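PDB 2OG9: mandelate racemase/muconate lactonizing enzyme from Polaromonas sp., which belongs to the enolase superfamily and probably catalyses racemisation of mandelate or a related 2-hydroxy acid. Local coordinates for residues Q216-R220 against P221-R225; Q224-C227 against R228-P232. One frame throughout, in Å; residues are numbered along the deposited sequence.

Contacts 1 and 2 divide helix 220-230 of the barrel domain between them and share Gln224 and Arg225. Contact 1 starts the helix: a side-chain carboxylate and two waters bond to groups of the first turn. Contact 2 covers the later turns, where i to i+4 backbone bonds dominate and the last is weak. Both are partly buried, with Trp218 and Ala223 buried in contact 1 and Met226, Cys227 and Phe230 in contact 2. The two meet where Trp218 CH2 comes 3.6 Å from Met226 CB. Each joins an apolar side within the chain to a polar one at a subunit interface, where contact 2 adds a salt bridge from Arg228 to Asp258 of the other subunit.

Contact 1 (Q216-R220 against P221-R225); sequences QQWDR and PTAQR
Trp218 lies against the first turn of the helix, its CD1 3.6 Å from Thr222 CG2, while its CB packs 3.8 Å from Ala223 CB. With CG beside the backbone N (chi1 -59°), the indole crosses the Thr222 side chain at about a right angle, and its CE3 also lies close to Ala223 CA. Asp219 is the N-cap. Its OD1 takes two bonds from one residue: Thr222 N reaches it at 2.7 Å, nearly straight at 167°, and Thr222 OG1 at 2.8 Å, from above the carboxylate plane. Holding CG between the backbone N and the carbonyl carbon (chi1 52°) turns OD1 back over the turn. With an alanine here instead of the aspartate, Thr222 N would probably lose its capping acceptor and the threonine hydroxyl would be freer to turn. The backbone O of Asp219 meanwhile accepts from Ala223 N at 2.9 Å. Arg220 O receives Gln224 N at 3.0 Å and a water that also donates to Gln224 OE1, whose NE2 donates to Asp258 of a neighbouring subunit; the extended Arg220 side chain runs off to a salt bridge with Asp246. This is an N-capped helix start following strand 210-213 in the TIM-barrel domain.

Contact 2 (Q224-C227 against R228-P232); sequences QRMC and RIFEP
The closing turns of helix 220-230, the helical limb of a beta-alpha-beta unit in the barrel domain, are built from four successive i to i+4 backbone bonds. Arg228 N donates to Gln224 O, Ile229 N to Arg225 O and Phe230 N to Met226 O, the last at 3.0 Å. The fourth, from Glu231 N to Cys227 O, is weak: its N-H...O angle is only 128°, whereas the other three are straighter, each above 150°, consistent with the change to 3-10 geometry at 231-232.

On the apolar side, selenomethionine Met226 carries the contact. Its chain bends at chi2 and chi3, bringing SE 4.2 Å from Ile229 CD1 and turning the terminal CE toward the Phe230 ring, where it lies 4.1 Å from CE2. In Phe230, chi1 (-77°) brings CG back beside the backbone N, and the ring turn then leaves CD2 3.1 Å from Met226 O, the oxygen that also accepts the Phe230 amide. Ile229 lies along the preceding turn in a similar way, with CG1 3.2 Å from Arg225 O.

The polar side looks outward to a neighbouring subunit, another copy of the protein. Arg228 bends at chi2 and chi3, and its guanidinium passes obliquely by the Gln224 amide, NH2 to NE2 4.4 Å. Asp258 of that subunit connects the two, accepting from Gln224 NE2 at OD1 and forming a salt bridge with Arg228 NE through OD2. Arg225 NH2 donates to Leu235 O of the same subunit.

Within the chain, Met226 and Ile229 pack on Ile194 and Phe230 on Val197 of helix 190-204; Cys227 meets Leu253 of helix 247-256, and both Cys227 and Phe230 rest on Ile238 of strand 238-239, placing the helix between its two neighbours and against the barrel wall.

Contact 1 (Q216-R220 against P221-R225)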
loop_
_atom_site.group_PDB
_atom_site.type_symbol
_atom_site.label_atom_id
_atom_site.label_comp_id
_atom_site.label_asym_id
_atom_site.label_seq_id
_atom_site.Cartn_x
_atom_site.Cartn_y
_atom_site.Cartn_z
ATOM N N GLN A 216 -20.292 -14.553 -18.497
ATOM C CA GLN A 216 -20.689 -14.138 -17.151
ATOM C C GLN A 216 -21.636 -15.111 -16.452
ATOM O O GLN A 216 -22.402 -14.702 -15.583
ATOM C CB GLN A 216 -21.373 -12.765 -17.198
ATOM C CG GLN A 216 -20.633 -11.683 -17.973
ATOM C CD GLN A 216 -21.349 -10.340 -17.930
ATOM O OE1 GLN A 216 -21.489 -9.731 -16.870
ATOM N NE2 GLN A 216 -21.809 -9.875 -19.086
ATOM N N GLN A 217 -21.584 -16.391 -16.803
ATOM C CA GLN A 217 -22.493 -17.361 -16.194
ATOM C C GLN A 217 -22.048 -18.000 -14.882
ATOM O O GLN A 217 -22.867 -18.576 -14.166
ATOM C CB GLN A 217 -22.817 -18.474 -17.195
ATOM C CG GLN A 217 -23.614 -18.022 -18.406
ATOM C CD GLN A 217 -24.825 -17.193 -18.027
ATOM O OE1 GLN A 217 -24.742 -15.968 -17.903
ATOM N NE2 GLN A 217 -25.957 -17.859 -17.823
ATOM N N TRP A 218 -20.764 -17.905 -14.557
ATOM C CA TRP A 218 -20.267 -18.526 -13.333
ATOM C C TRP A 218 -20.134 -17.605 -12.127
ATOM O O TRP A 218 -19.803 -16.428 -12.269
ATOM C CB TRP A 218 -18.897 -19.154 -13.581
ATOM C CG TRP A 218 -18.849 -20.208 -14.637
ATOM C CD1 TRP A 218 -19.813 -21.136 -14.918
ATOM C CD2 TRP A 218 -17.731 -20.521 -15.478
ATOM N NE1 TRP A 218 -19.361 -22.011 -15.876
ATOM C CE2 TRP A 218 -18.087 -21.659 -16.237
ATOM C CE3 TRP A 218 -16.462 -19.954 -15.659
ATOM C CZ2 TRP A 218 -17.216 -22.243 -17.166
ATOM C CZ3 TRP A 218 -15.594 -20.534 -16.583
ATOM C CH2 TRP A 218 -15.977 -21.669 -17.324
ATOM N N ASP A 219 -20.398 -18.139 -10.934
ATOM C CA ASP A 219 -20.203 -17.345 -9.727
ATOM C C ASP A 219 -18.744 -17.624 -9.362
ATOM O O ASP A 219 -18.128 -18.515 -9.946
ATOM C CB ASP A 219 -21.155 -17.763 -8.590
ATOM C CG ASP A 219 -21.128 -19.255 -8.297
ATOM O OD1 ASP A 219 -20.048 -19.876 -8.363
ATOM O OD2 ASP A 219 -22.203 -19.806 -7.975
ATOM N N ARG A 220 -18.176 -16.874 -8.424
ATOM C CA ARG A 220 -16.776 -17.094 -8.073
ATOM C C ARG A 220 -16.410 -18.546 -7.788
ATOM O O ARG A 220 -15.426 -19.051 -8.319
ATOM C CB ARG A 220 -16.372 -16.209 -6.897
ATOM C CG ARG A 220 -16.225 -14.750 -7.279
ATOM C CD ARG A 220 -15.691 -13.953 -6.120
ATOM N NE ARG A 220 -15.603 -12.533 -6.424
ATOM C CZ ARG A 220 -15.259 -11.614 -5.532
ATOM N NH1 ARG A 220 -14.967 -11.979 -4.287
ATOM N NH2 ARG A 220 -15.227 -10.334 -5.871
ATOM N N PRO A 221 -17.193 -19.241 -6.946
ATOM C CA PRO A 221 -16.886 -20.641 -6.641
ATOM C C PRO A 221 -16.877 -21.533 -7.890
ATOM O O PRO A 221 -15.957 -22.324 -8.095
ATOM C CB PRO A 221 -17.996 -21.030 -5.665
ATOM C CG PRO A 221 -18.249 -19.757 -4.933
ATOM C CD PRO A 221 -18.263 -18.739 -6.065
ATOM N N THR A 222 -17.900 -21.398 -8.726
ATOM C CA THR A 222 -17.987 -22.215 -9.932
ATOM C C THR A 222 -16.854 -21.893 -10.906
ATOM O O THR A 222 -16.226 -22.798 -11.456
ATOM C CB THR A 222 -19.351 -22.028 -10.634
ATOM O OG1 THR A 222 -20.406 -22.340 -9.714
ATOM C CG2 THR A 222 -19.468 -22.955 -11.836
ATOM N N ALA A 223 -16.581 -20.606 -11.111
ATOM C CA ALA A 223 -15.507 -20.205 -12.017
ATOM C C ALA A 223 -14.190 -20.805 -11.545
ATOM O O ALA A 223 -13.379 -21.262 -12.349
ATOM C CB ALA A 223 -15.397 -18.682 -12.071
ATOM N N GLN A 224 -13.985 -20.799 -10.233
ATOM C CA GLN A 224 -12.768 -21.338 -9.643
ATOM C C GLN A 224 -12.576 -22.806 -10.022
ATOM O O GLN A 224 -11.493 -23.211 -10.442
ATOM C CB GLN A 224 -12.833 -21.209 -8.120
ATOM C CG GLN A 224 -11.522 -21.487 -7.403
ATOM C CD GLN A 224 -10.499 -20.385 -7.613
ATOM O OE1 GLN A 224 -10.856 -19.221 -7.785
ATOM N NE2 GLN A 224 -9.222 -20.746 -7.579
ATOM N N ARG A 225 -13.635 -23.596 -9.873
ATOM C CA ARG A 225 -13.586 -25.024 -10.186
ATOM C C ARG A 225 -13.443 -25.309 -11.682
ATOM O O ARG A 225 -12.689 -26.197 -12.075
ATOM C CB ARG A 225 -14.834 -25.734 -9.641
ATOM C CG ARG A 225 -14.697 -26.274 -8.214
ATOM C CD ARG A 225 -14.435 -25.179 -7.192
ATOM N NE ARG A 225 -14.161 -25.734 -5.866
ATOM C CZ ARG A 225 -15.090 -26.015 -4.955
ATOM N NH1 ARG A 225 -16.372 -25.787 -5.210
ATOM N NH2 ARG A 225 -14.736 -26.546 -3.790
HETATM O O HOH W 1 -22.463 -20.363 -11.058
HETATM O O HOH W 2 -13.332 -17.551 -8.103
#

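Contact 2 (Q224-C227 against R228-P232)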
loop_
_atom_site.group_PDB
_atom_site.type_symbol
_atom_site.label_atom_id
_atom_site.label_comp_id
_atom_site.label_asym_id
_atom_site.label_seq_id
_atom_site.Cartn_x
_atom_site.Cartn_y
_atom_site.Cartn_z
ATOM N N GLN A 224 -13.985 -20.799 -10.233
ATOM C CA GLN A 224 -12.768 -21.338 -9.643
ATOM C C GLN A 224 -12.576 -22.806 -10.022
ATOM O O GLN A 224 -11.493 -23.211 -10.442
ATOM C CB GLN A 224 -12.833 -21.209 -8.120
ATOM C CG GLN A 224 -11.522 -21.487 -7.403
ATOM C CD GLN A 224 -10.499 -20.385 -7.613
ATOM O OE1 GLN A 224 -10.856 -19.221 -7.785
ATOM N NE2 GLN A 224 -9.222 -20.746 -7.579
ATOM N N ARG A 225 -13.635 -23.596 -9.873
ATOM C CA ARG A 225 -13.586 -25.024 -10.186
ATOM C C ARG A 225 -13.443 -25.309 -11.682
ATOM O O ARG A 225 -12.689 -26.197 -12.075
ATOM C CB ARG A 225 -14.834 -25.734 -9.641
ATOM C CG ARG A 225 -14.697 -26.274 -8.214
ATOM C CD ARG A 225 -14.435 -25.179 -7.192
ATOM N NE ARG A 225 -14.161 -25.734 -5.866
ATOM C CZ ARG A 225 -15.090 -26.015 -4.955
ATOM N NH1 ARG A 225 -16.372 -25.787 -5.210
ATOM N NH2 ARG A 225 -14.736 -26.546 -3.790
HETATM N N MSE A 226 -14.163 -24.561 -12.513
HETATM C CA MSE A 226 -14.091 -24.761 -13.960
HETATM C C MSE A 226 -12.730 -24.371 -14.530
HETATM O O MSE A 226 -12.202 -25.060 -15.405
HETATM C CB MSE A 226 -15.192 -23.972 -14.670
HETATM C CG MSE A 226 -16.592 -24.494 -14.399
HETATM SE SE MSE A 226 -16.782 -26.369 -14.877
HETATM C CE MSE A 226 -17.225 -26.162 -16.753
ATOM N N CYS A 227 -12.161 -23.269 -14.047
ATOM C CA CYS A 227 -10.851 -22.853 -14.534
ATOM C C CYS A 227 -9.829 -23.924 -14.171
ATOM O O CYS A 227 -8.946 -24.248 -14.966
ATOM C CB CYS A 227 -10.443 -21.507 -13.925
ATOM S SG CYS A 227 -11.343 -20.082 -14.595
ATOM N N ARG A 228 -9.960 -24.475 -12.967
ATOM C CA ARG A 228 -9.058 -25.522 -12.496
ATOM C C ARG A 228 -9.065 -26.698 -13.473
ATOM O O ARG A 228 -8.015 -27.189 -13.884
ATOM C CB ARG A 228 -9.500 -26.006 -11.111
ATOM C CG ARG A 228 -8.626 -27.105 -10.510
ATOM C CD ARG A 228 -7.206 -26.619 -10.269
ATOM N NE ARG A 228 -7.157 -25.554 -9.270
ATOM C CZ ARG A 228 -6.086 -24.803 -9.033
ATOM N NH1 ARG A 228 -4.969 -25.000 -9.724
ATOM N NH2 ARG A 228 -6.132 -23.846 -8.112
ATOM N N ILE A 229 -10.262 -27.138 -13.838
ATOM C CA ILE A 229 -10.428 -28.259 -14.752
ATOM C C ILE A 229 -9.872 -27.961 -16.142
ATOM O O ILE A 229 -9.237 -28.815 -16.756
ATOM C CB ILE A 229 -11.920 -28.643 -14.874
ATOM C CG1 ILE A 229 -12.463 -29.053 -13.502
ATOM C CG2 ILE A 229 -12.086 -29.782 -15.870
ATOM C CD1 ILE A 229 -13.970 -29.188 -13.450
ATOM N N PHE A 230 -10.098 -26.745 -16.632
ATOM C CA PHE A 230 -9.629 -26.360 -17.961
ATOM C C PHE A 230 -8.120 -26.166 -18.088
ATOM O O PHE A 230 -7.593 -26.173 -19.199
ATOM C CB PHE A 230 -10.331 -25.079 -18.428
ATOM C CG PHE A 230 -11.739 -25.291 -18.915
ATOM C CD1 PHE A 230 -12.024 -26.270 -19.866
ATOM C CD2 PHE A 230 -12.778 -24.491 -18.448
ATOM C CE1 PHE A 230 -13.325 -26.449 -20.345
ATOM C CE2 PHE A 230 -14.080 -24.659 -18.919
ATOM C CZ PHE A 230 -14.353 -25.641 -19.871
ATOM N N GLU A 231 -7.426 -25.996 -16.966
ATOM C CA GLU A 231 -5.978 -25.777 -16.986
ATOM C C GLU A 231 -5.186 -26.701 -17.915
ATOM O O GLU A 231 -4.363 -26.234 -18.701
ATOM C CB GLU A 231 -5.396 -25.885 -15.568
ATOM C CG GLU A 231 -5.601 -24.662 -14.684
ATOM C CD GLU A 231 -4.632 -23.525 -14.993
ATOM O OE1 GLU A 231 -4.717 -22.931 -16.089
ATOM O OE2 GLU A 231 -3.780 -23.224 -14.133
ATOM N N PRO A 232 -5.410 -28.025 -17.827
ATOM C CA PRO A 232 -4.682 -28.968 -18.686
ATOM C C PRO A 232 -4.934 -28.770 -20.179
ATOM O O PRO A 232 -4.091 -29.115 -21.009
ATOM C CB PRO A 232 -5.177 -30.332 -18.202
ATOM C CG PRO A 232 -5.532 -30.083 -16.776
ATOM C CD PRO A 232 -6.241 -28.752 -16.853
#